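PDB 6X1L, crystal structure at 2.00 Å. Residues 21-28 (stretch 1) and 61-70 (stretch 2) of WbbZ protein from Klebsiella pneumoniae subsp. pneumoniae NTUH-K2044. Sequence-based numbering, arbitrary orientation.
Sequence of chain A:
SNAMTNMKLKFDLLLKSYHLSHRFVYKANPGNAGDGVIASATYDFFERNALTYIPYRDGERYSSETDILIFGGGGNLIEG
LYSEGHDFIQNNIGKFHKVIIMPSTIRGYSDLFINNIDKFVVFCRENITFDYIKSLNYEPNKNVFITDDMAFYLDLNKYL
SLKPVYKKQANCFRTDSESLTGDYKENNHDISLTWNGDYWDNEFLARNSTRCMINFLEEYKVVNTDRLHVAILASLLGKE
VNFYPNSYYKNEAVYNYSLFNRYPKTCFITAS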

# COMPACT_ATOMS: atom_id res chain seq x y z
N SER A 21 -17.38 24.72 -20.10
CA SER A 21 -18.32 25.67 -19.50
C SER A 21 -18.01 25.98 -18.04
O SER A 21 -18.20 27.11 -17.59
CB SER A 21 -19.75 25.13 -19.61
OG SER A 21 -20.07 24.84 -20.96
N HIS A 22 -17.54 24.99 -17.28
CA HIS A 22 -17.32 25.15 -15.85
C HIS A 22 -15.99 24.52 -15.46
O HIS A 22 -15.45 23.68 -16.18
CB HIS A 22 -18.45 24.50 -15.03
CG HIS A 22 -19.83 24.86 -15.49
ND1 HIS A 22 -20.48 24.19 -16.51
CD2 HIS A 22 -20.68 25.83 -15.08
CE1 HIS A 22 -21.67 24.72 -16.70
NE2 HIS A 22 -21.82 25.72 -15.85
N ARG A 23 -15.45 24.95 -14.33
CA ARG A 23 -14.24 24.34 -13.82
C ARG A 23 -14.59 23.23 -12.84
O ARG A 23 -15.61 23.28 -12.14
CB ARG A 23 -13.33 25.38 -13.15
CG ARG A 23 -13.63 25.63 -11.70
CD ARG A 23 -12.60 26.55 -11.06
NE ARG A 23 -12.98 26.89 -9.70
CZ ARG A 23 -12.26 27.67 -8.90
NH1 ARG A 23 -11.12 28.19 -9.33
NH2 ARG A 23 -12.68 27.93 -7.67
N PHE A 24 -13.74 22.21 -12.81
CA PHE A 24 -14.01 21.01 -12.03
C PHE A 24 -13.42 21.14 -10.63
O PHE A 24 -12.24 21.46 -10.47
CB PHE A 24 -13.43 19.77 -12.72
CG PHE A 24 -14.14 19.38 -13.99
CD1 PHE A 24 -15.27 20.06 -14.42
CD2 PHE A 24 -13.67 18.32 -14.75
CE1 PHE A 24 -15.91 19.70 -15.58
CE2 PHE A 24 -14.31 17.95 -15.92
CZ PHE A 24 -15.43 18.64 -16.33
N VAL A 25 -14.25 20.89 -9.62
CA VAL A 25 -13.81 20.74 -8.24
C VAL A 25 -14.02 19.27 -7.89
O VAL A 25 -15.16 18.80 -7.84
CB VAL A 25 -14.58 21.66 -7.28
CG1 VAL A 25 -14.06 21.49 -5.86
CG2 VAL A 25 -14.48 23.11 -7.73
N TYR A 26 -12.93 18.55 -7.65
CA TYR A 26 -12.97 17.09 -7.57
C TYR A 26 -12.80 16.62 -6.13
O TYR A 26 -11.86 17.05 -5.44
CB TYR A 26 -11.90 16.46 -8.47
CG TYR A 26 -11.79 14.96 -8.32
CD1 TYR A 26 -12.79 14.12 -8.77
CD2 TYR A 26 -10.66 14.38 -7.74
CE1 TYR A 26 -12.69 12.75 -8.64
CE2 TYR A 26 -10.55 13.01 -7.60
CZ TYR A 26 -11.57 12.20 -8.06
OH TYR A 26 -11.47 10.83 -7.93
N LYS A 27 -13.69 15.74 -5.69
CA LYS A 27 -13.59 15.06 -4.40
C LYS A 27 -13.52 13.57 -4.66
O LYS A 27 -14.50 12.97 -5.12
CB LYS A 27 -14.76 15.40 -3.49
CG LYS A 27 -14.65 14.73 -2.12
CD LYS A 27 -13.41 15.23 -1.38
CE LYS A 27 -13.12 14.39 -0.13
NZ LYS A 27 -12.61 13.03 -0.46
N ALA A 28 -12.37 12.96 -4.38
CA ALA A 28 -12.23 11.52 -4.51
C ALA A 28 -13.08 10.81 -3.47
O ALA A 28 -13.19 11.26 -2.32
CB ALA A 28 -10.76 11.11 -4.35
N ARG A 61 -14.24 28.86 -0.74
CA ARG A 61 -15.45 29.41 -1.34
C ARG A 61 -15.47 29.09 -2.83
O ARG A 61 -14.54 29.46 -3.56
CB ARG A 61 -15.55 30.91 -1.10
CG ARG A 61 -14.22 31.64 -1.23
CD ARG A 61 -14.36 33.11 -0.89
NE ARG A 61 -15.20 33.81 -1.86
CZ ARG A 61 -14.74 34.40 -2.96
NH1 ARG A 61 -13.45 34.35 -3.25
NH2 ARG A 61 -15.58 35.01 -3.79
N TYR A 62 -16.52 28.41 -3.28
CA TYR A 62 -16.70 28.08 -4.68
C TYR A 62 -17.89 28.83 -5.25
O TYR A 62 -18.75 29.33 -4.51
CB TYR A 62 -16.89 26.57 -4.86
CG TYR A 62 -15.74 25.74 -4.34
CD1 TYR A 62 -14.52 25.71 -5.01
CD2 TYR A 62 -15.86 24.99 -3.18
CE1 TYR A 62 -13.46 24.96 -4.54
CE2 TYR A 62 -14.81 24.24 -2.70
CZ TYR A 62 -13.61 24.22 -3.38
OH TYR A 62 -12.56 23.47 -2.90
N SER A 63 -17.93 28.91 -6.57
CA SER A 63 -18.96 29.68 -7.27
C SER A 63 -20.19 28.81 -7.50
O SER A 63 -20.09 27.75 -8.13
CB SER A 63 -18.42 30.21 -8.59
OG SER A 63 -19.45 30.81 -9.36
N SER A 64 -21.34 29.26 -7.01
CA SER A 64 -22.60 28.57 -7.22
C SER A 64 -23.11 28.67 -8.66
O SER A 64 -24.20 28.17 -8.94
CB SER A 64 -23.66 29.13 -6.26
OG SER A 64 -24.93 28.54 -6.50
N GLU A 65 -22.35 29.29 -9.55
CA GLU A 65 -22.75 29.45 -10.94
C GLU A 65 -21.77 28.85 -11.94
O GLU A 65 -22.21 28.39 -13.00
CB GLU A 65 -22.94 30.94 -11.27
CG GLU A 65 -23.50 31.21 -12.66
CD GLU A 65 -23.57 32.68 -12.99
OE1 GLU A 65 -24.36 33.06 -13.87
OE2 GLU A 65 -22.82 33.46 -12.36
N THR A 66 -20.48 28.82 -11.63
CA THR A 66 -19.47 28.37 -12.59
C THR A 66 -18.61 27.21 -12.11
O THR A 66 -17.75 26.75 -12.86
CB THR A 66 -18.56 29.54 -12.99
OG1 THR A 66 -17.99 30.13 -11.81
CG2 THR A 66 -19.35 30.60 -13.75
N ASP A 67 -18.82 26.71 -10.89
CA ASP A 67 -18.08 25.57 -10.38
C ASP A 67 -18.97 24.34 -10.34
O ASP A 67 -20.12 24.42 -9.89
CB ASP A 67 -17.51 25.85 -8.98
CG ASP A 67 -16.33 26.79 -9.02
OD1 ASP A 67 -15.80 27.04 -10.12
OD2 ASP A 67 -15.93 27.29 -7.95
N ILE A 68 -18.44 23.22 -10.80
CA ILE A 68 -19.12 21.93 -10.77
C ILE A 68 -18.34 21.00 -9.84
O ILE A 68 -17.12 20.87 -9.98
CB ILE A 68 -19.25 21.32 -12.17
CG1 ILE A 68 -20.29 22.09 -12.99
CG2 ILE A 68 -19.58 19.84 -12.09
CD1 ILE A 68 -20.50 21.54 -14.38
N LEU A 69 -19.04 20.38 -8.90
CA LEU A 69 -18.41 19.38 -8.04
C LEU A 69 -18.40 18.03 -8.76
O LEU A 69 -19.46 17.52 -9.15
CB LEU A 69 -19.15 19.26 -6.71
CG LEU A 69 -18.68 18.11 -5.81
CD1 LEU A 69 -17.30 18.38 -5.23
CD2 LEU A 69 -19.69 17.82 -4.71
N ILE A 70 -17.22 17.48 -8.95
CA ILE A 70 -17.06 16.13 -9.49
C ILE A 70 -16.90 15.22 -8.28
O ILE A 70 -15.87 15.23 -7.60
CB ILE A 70 -15.86 16.02 -10.43
CG1 ILE A 70 -15.91 17.12 -11.50
CG2 ILE A 70 -15.80 14.64 -11.06
CD1 ILE A 70 -17.09 16.99 -12.46

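Strands 23-27 and 67-70 lie side by side as parallel neighbours in a sheet, their N-to-C directions 30° apart and their axes 4.5 Å apart at closest approach. The register runs from Arg23 beside Asp67 to Tyr26 beside Ile70, with CA-CA separations falling from 5.3 to 4.6 Å.

Five backbone hydrogen bonds fix this register. Arg23 N donates to Thr66 O (3.3 Å, 153° at the hydrogen) and Ile68 N to Arg23 O (3.1 Å, 177°); Val25 repeats the pattern, its N reaching Ile68 O (2.9 Å) and its O accepting from Ile70 N (2.7 Å). Lys27 N closes the series on Ile70 O (2.9 Å). Thus Arg23, Val25 and Lys27 supply the bonding groups of the first strand, while the residues between them turn theirs away, as parallel pairing requires. CA-H...O contacts supplement the ladder: Leu69 CA lies 3.3 Å from Val25 O, and Tyr26 CA 3.4 Å from Ile70 O.

The charged pairing lies on the face that carries Arg23, Val25, Asp67 and Leu69. Arg23 NE and Asp67 OD1 form a salt bridge at 2.9 Å, but the 123° angle makes its hydrogen bond weak; the bond from Arg23 NH2 to Asp67 OD2 (3.3 Å, 142°) is also weak. Asp67 OD2 additionally accepts from Ser63 N at 2.9 Å, so the same carboxylate braces the turn leading into its strand.

Apolar packing occurs on both faces. Val25 CG1 sits over the Tyr62 ring, 4.1 Å from the ring centroid and 27° off the normal. On the other face, Ile70 CD1 lies 4.1 Å from the Phe24 ring centroid, just 11° off the normal, directing a methyl group at the pi cloud, while Ile70 CG2 meets Tyr26 CD1 at 3.8 Å.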